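Local coordinates for adherence and virulence protein A (Streptococcus pneumoniae, PDB 6PON) that probably binds fibronectin and so supports pneumococcal adherence and virulence, this construct holding its N-terminal region, at residues B[21-26]-B[85-90]; B[102-107]-B[114-119]. All coordinates share one frame; numbering follows the deposited sequence.

Contact 1: B[21-26]-B[85-90]; sequences NGRIQK and GALIES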
# COMPACT_ATOMS: atom_id res chain seq x y z
N ASN B 21 -12.03 -23.64 31.11
CA ASN B 21 -12.45 -23.90 32.48
C ASN B 21 -13.86 -24.46 32.56
O ASN B 21 -14.41 -24.57 33.66
CB ASN B 21 -12.34 -22.66 33.37
CG ASN B 21 -10.91 -22.27 33.61
OD1 ASN B 21 -10.08 -23.10 33.98
ND2 ASN B 21 -10.61 -21.00 33.38
N GLY B 22 -14.45 -24.82 31.42
CA GLY B 22 -15.67 -25.58 31.43
C GLY B 22 -15.41 -27.03 31.78
O GLY B 22 -14.28 -27.48 31.95
N ARG B 23 -16.51 -27.79 31.87
CA ARG B 23 -16.47 -29.21 32.18
C ARG B 23 -17.15 -29.96 31.06
O ARG B 23 -18.24 -29.58 30.64
CB ARG B 23 -17.16 -29.50 33.51
CG ARG B 23 -16.38 -29.08 34.74
CD ARG B 23 -15.22 -30.06 35.04
NE ARG B 23 -14.39 -29.62 36.16
CZ ARG B 23 -13.36 -30.30 36.66
NH1 ARG B 23 -13.00 -31.48 36.14
NH2 ARG B 23 -12.67 -29.81 37.69
N ILE B 24 -16.50 -31.01 30.56
CA ILE B 24 -17.10 -31.86 29.55
C ILE B 24 -18.05 -32.81 30.24
O ILE B 24 -17.64 -33.59 31.11
CB ILE B 24 -16.03 -32.64 28.77
CG1 ILE B 24 -15.09 -31.69 28.05
CG2 ILE B 24 -16.70 -33.58 27.78
CD1 ILE B 24 -13.85 -32.35 27.54
N GLN B 25 -19.33 -32.75 29.86
CA GLN B 25 -20.38 -33.51 30.52
C GLN B 25 -20.88 -34.68 29.70
O GLN B 25 -21.46 -35.61 30.27
CB GLN B 25 -21.57 -32.60 30.85
CG GLN B 25 -21.40 -31.74 32.09
CD GLN B 25 -22.53 -30.74 32.26
OE1 GLN B 25 -23.15 -30.33 31.28
NE2 GLN B 25 -22.80 -30.35 33.49
N LYS B 26 -20.69 -34.68 28.39
CA LYS B 26 -21.24 -35.74 27.56
C LYS B 26 -20.40 -35.84 26.29
O LYS B 26 -19.90 -34.83 25.79
CB LYS B 26 -22.72 -35.48 27.25
CG LYS B 26 -23.49 -36.72 26.90
CD LYS B 26 -24.94 -36.41 26.50
CE LYS B 26 -25.62 -37.67 25.89
NZ LYS B 26 -27.07 -37.45 25.56
N GLY B 85 -16.37 -35.67 32.57
CA GLY B 85 -16.09 -34.82 33.72
C GLY B 85 -14.81 -34.02 33.63
O GLY B 85 -14.43 -33.38 34.61
N ALA B 86 -14.14 -34.01 32.48
CA ALA B 86 -12.84 -33.37 32.42
C ALA B 86 -12.99 -31.85 32.45
O ALA B 86 -14.03 -31.29 32.12
CB ALA B 86 -12.09 -33.81 31.17
N LEU B 87 -11.92 -31.19 32.88
CA LEU B 87 -11.84 -29.74 32.90
C LEU B 87 -11.06 -29.29 31.67
O LEU B 87 -10.04 -29.88 31.32
CB LEU B 87 -11.15 -29.25 34.18
CG LEU B 87 -10.78 -27.76 34.17
CD1 LEU B 87 -12.04 -26.91 34.30
CD2 LEU B 87 -9.76 -27.41 35.24
N ILE B 88 -11.57 -28.27 30.99
CA ILE B 88 -10.95 -27.78 29.77
C ILE B 88 -9.92 -26.73 30.16
O ILE B 88 -10.27 -25.65 30.63
CB ILE B 88 -11.99 -27.23 28.79
CG1 ILE B 88 -12.83 -28.38 28.24
CG2 ILE B 88 -11.31 -26.49 27.65
CD1 ILE B 88 -13.99 -27.96 27.42
N GLU B 89 -8.64 -27.05 29.96
CA GLU B 89 -7.61 -26.17 30.49
C GLU B 89 -7.17 -25.10 29.51
O GLU B 89 -6.97 -23.95 29.91
CB GLU B 89 -6.40 -27.00 30.94
CG GLU B 89 -6.63 -27.56 32.34
CD GLU B 89 -5.55 -28.51 32.79
OE1 GLU B 89 -4.78 -29.01 31.93
OE2 GLU B 89 -5.48 -28.74 34.02
N SER B 90 -7.06 -25.44 28.22
CA SER B 90 -6.63 -24.50 27.21
C SER B 90 -7.17 -24.97 25.86
O SER B 90 -7.39 -26.17 25.65
CB SER B 90 -5.10 -24.40 27.15
OG SER B 90 -4.56 -25.62 26.68
O HOH W 1 -7.31 -22.94 32.31
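Where two antiparallel sheets meet edge to edge, Arg23 and Leu87 form a single backbone bridge between the first strand of one sheet, 23-28, and the first of the other, 87-93. Four backbone hydrogen bonds flank it. Asn21 N donates to Ile88 O and Ile88 N returns a bond to Gly22 O; further on, Ile24 N reaches Ala86 O and Gly85 N reaches Ile24 O. Ala86 O also takes a CA-H...O contact from Arg23 CA at 3.2 Å.

The Arg23 side chain folds back over this seam. Its chain bends at chi2 (-76°), which turns CD to within 3.4 Å of Gly85 O. From there NH1 donates to Gly85 O at 2.8 Å, in the plane of that carbonyl, while Leu87 CB sits 3.4 Å above the guanidinium plane, over its centre. Leu87 CD1 also touches Gly22 O, at 3.3 Å.

Both strands are the outermost of their sheets within the chain, so the bridge joins the four-stranded sheet to the five-stranded one. The Ile24 and Ile88 side chains, both buried, cross at about a right angle, with CG1 of Ile24 3.9 Å from CD1 of Ile88; Ile39 of strand 34-41 packs on both. At the Asn21 end, a water donates to Asn21 OD1 and, at 2.6 Å, to Glu89 O.

Contact 2: B[102-107]-B[114-119]; sequences ITVSNK and IQATLI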
# COMPACT_ATOMS: atom_id res chain seq x y z
N ILE B 102 -6.81 -29.17 22.45
CA ILE B 102 -7.62 -28.91 23.62
C ILE B 102 -7.00 -29.72 24.75
O ILE B 102 -7.04 -30.96 24.73
CB ILE B 102 -9.09 -29.33 23.40
CG1 ILE B 102 -9.69 -28.53 22.24
CG2 ILE B 102 -9.87 -29.18 24.72
CD1 ILE B 102 -11.03 -29.03 21.78
N THR B 103 -6.43 -29.02 25.72
CA THR B 103 -5.83 -29.70 26.86
C THR B 103 -6.86 -29.81 27.98
O THR B 103 -7.59 -28.86 28.27
CB THR B 103 -4.58 -28.98 27.34
OG1 THR B 103 -3.73 -28.72 26.22
CG2 THR B 103 -3.81 -29.86 28.27
N VAL B 104 -6.92 -31.00 28.57
CA VAL B 104 -7.88 -31.32 29.62
C VAL B 104 -7.17 -32.05 30.74
O VAL B 104 -6.14 -32.71 30.55
CB VAL B 104 -9.04 -32.21 29.12
CG1 VAL B 104 -9.75 -31.55 27.96
CG2 VAL B 104 -8.51 -33.59 28.76
N SER B 105 -7.75 -31.93 31.92
CA SER B 105 -7.31 -32.68 33.08
C SER B 105 -8.53 -33.32 33.71
O SER B 105 -9.65 -32.80 33.61
CB SER B 105 -6.58 -31.77 34.08
OG SER B 105 -7.36 -30.64 34.37
N ASN B 106 -8.32 -34.47 34.33
CA ASN B 106 -9.40 -35.27 34.90
C ASN B 106 -8.83 -36.10 36.04
O ASN B 106 -7.63 -36.07 36.33
CB ASN B 106 -10.04 -36.14 33.81
CG ASN B 106 -11.50 -36.44 34.08
OD1 ASN B 106 -11.99 -36.26 35.19
ND2 ASN B 106 -12.21 -36.92 33.06
N LYS B 107 -9.70 -36.83 36.72
CA LYS B 107 -9.25 -37.87 37.63
C LYS B 107 -9.48 -39.22 36.95
O LYS B 107 -10.24 -39.33 35.99
CB LYS B 107 -9.96 -37.79 38.99
CG LYS B 107 -11.49 -37.73 38.95
CD LYS B 107 -12.07 -37.90 40.36
CE LYS B 107 -13.21 -36.91 40.64
NZ LYS B 107 -14.56 -37.37 40.17
N ILE B 114 -5.00 -37.03 35.88
CA ILE B 114 -4.53 -37.36 34.54
C ILE B 114 -4.67 -36.12 33.67
O ILE B 114 -5.46 -35.22 33.96
CB ILE B 114 -5.31 -38.54 33.92
CG1 ILE B 114 -6.80 -38.21 33.81
CG2 ILE B 114 -5.16 -39.79 34.74
CD1 ILE B 114 -7.21 -37.66 32.46
N GLN B 115 -3.89 -36.08 32.58
CA GLN B 115 -3.98 -35.03 31.57
C GLN B 115 -3.99 -35.64 30.18
O GLN B 115 -3.36 -36.67 29.93
CB GLN B 115 -2.82 -34.04 31.66
CG GLN B 115 -3.16 -32.68 32.29
CD GLN B 115 -2.10 -31.58 32.00
OE1 GLN B 115 -0.91 -31.86 31.83
NE2 GLN B 115 -2.56 -30.33 31.92
N ALA B 116 -4.70 -34.99 29.25
CA ALA B 116 -4.72 -35.46 27.88
C ALA B 116 -5.00 -34.28 26.95
O ALA B 116 -5.52 -33.24 27.37
CB ALA B 116 -5.77 -36.57 27.68
N THR B 117 -4.66 -34.46 25.68
CA THR B 117 -4.87 -33.43 24.67
C THR B 117 -5.78 -33.99 23.58
O THR B 117 -5.50 -35.05 23.01
CB THR B 117 -3.55 -32.99 24.03
OG1 THR B 117 -2.58 -32.73 25.05
CG2 THR B 117 -3.78 -31.72 23.19
N LEU B 118 -6.88 -33.29 23.31
CA LEU B 118 -7.79 -33.66 22.24
C LEU B 118 -7.43 -32.81 21.03
O LEU B 118 -7.47 -31.58 21.11
CB LEU B 118 -9.24 -33.46 22.67
CG LEU B 118 -10.35 -33.77 21.66
CD1 LEU B 118 -10.38 -35.24 21.30
CD2 LEU B 118 -11.69 -33.29 22.19
N ILE B 119 -7.05 -33.46 19.93
CA ILE B 119 -6.48 -32.80 18.76
C ILE B 119 -7.38 -33.07 17.56
O ILE B 119 -7.69 -34.23 17.25
CB ILE B 119 -5.06 -33.31 18.44
CG1 ILE B 119 -4.12 -33.18 19.64
CG2 ILE B 119 -4.52 -32.61 17.19
CD1 ILE B 119 -2.72 -33.78 19.39
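Ile102 and Leu118 form the first of three hydrogen-bonded pairs in an antiparallel beta hairpin, strands 99-107 and 113-121, at the second and third positions of the five-stranded sheet. Each such pair exchanges two backbone bonds: Ile102 with Leu118, Val104 with Ala116, and Asn106 with Ile114. All six N-H groups of these residues, and all six carbonyls, are thereby engaged across the hairpin. The Val104 N to Ala116 O bond lies nearly in line with the carbonyl (C=O...N 173°). CA-H...O contacts add to the ladder, as from Thr117 CA to Ile102 O at 3.3 Å.

Thr103 and Ser105 turn their backbone bonds to strand 87-93, Gln115 and Thr117 theirs to Lys134 and Val132. Three polar side chains, Ser105, Asn106 and Gln115, also bond beyond the hairpin. Ser105 OG and Gln115 NE2 bond to the two carboxylate oxygens of Glu89, which would probably favour its charged form. Between them the aliphatic parts touch, Ser105 CB lying 4.0 Å from Gln115 CG, and Thr103 CG2 comes 3.9 Å from Gln115 NE2. Asn106 ND2 bonds to the carbonyls of Tyr82 and Gln84, while its OD1 accepts Lys107 N at 2.8 Å, a bent bond between neighbouring residues that comes from the side of the carbonyl (C=O...N 98°).

On the face that carries Ile102, Val104, Ala116 and Leu118, most of the side chains are apolar, with Asn106 as the polar member: Val104 CG2 meets Ala116 CB at 4.2 Å, and Leu83 of helix 74-83 packs on Val104. Ile114 has CG1 between the backbone N and the carbonyl carbon (chi1 60°), which brings it to 3.4 Å from Asn106 O; its CD1 goes on to Asn106 CB at 3.5 Å.

Strands 87-93 and 99-107 are neighbours in the five-stranded sheet, and through them contact 1 and contact 2 adjoin, their centres about 9 Å apart. Contact 2 lies within that sheet as a regular ladder; contact 1 is a short bridge from its edge to the other sheet, with an arginine guanidinium adding to the backbone bonds. Both are partly buried: contact 1 combines exposed Asn21 and Arg23 with buried isoleucines, while contact 2 has a mostly apolar face that includes Asn106, and a polar face of Thr103, Ser105, Gln115 and Thr117. Glu89 N lies 2.7 Å from Thr103 O, a probable hydrogen bond that stitches the two contacts together.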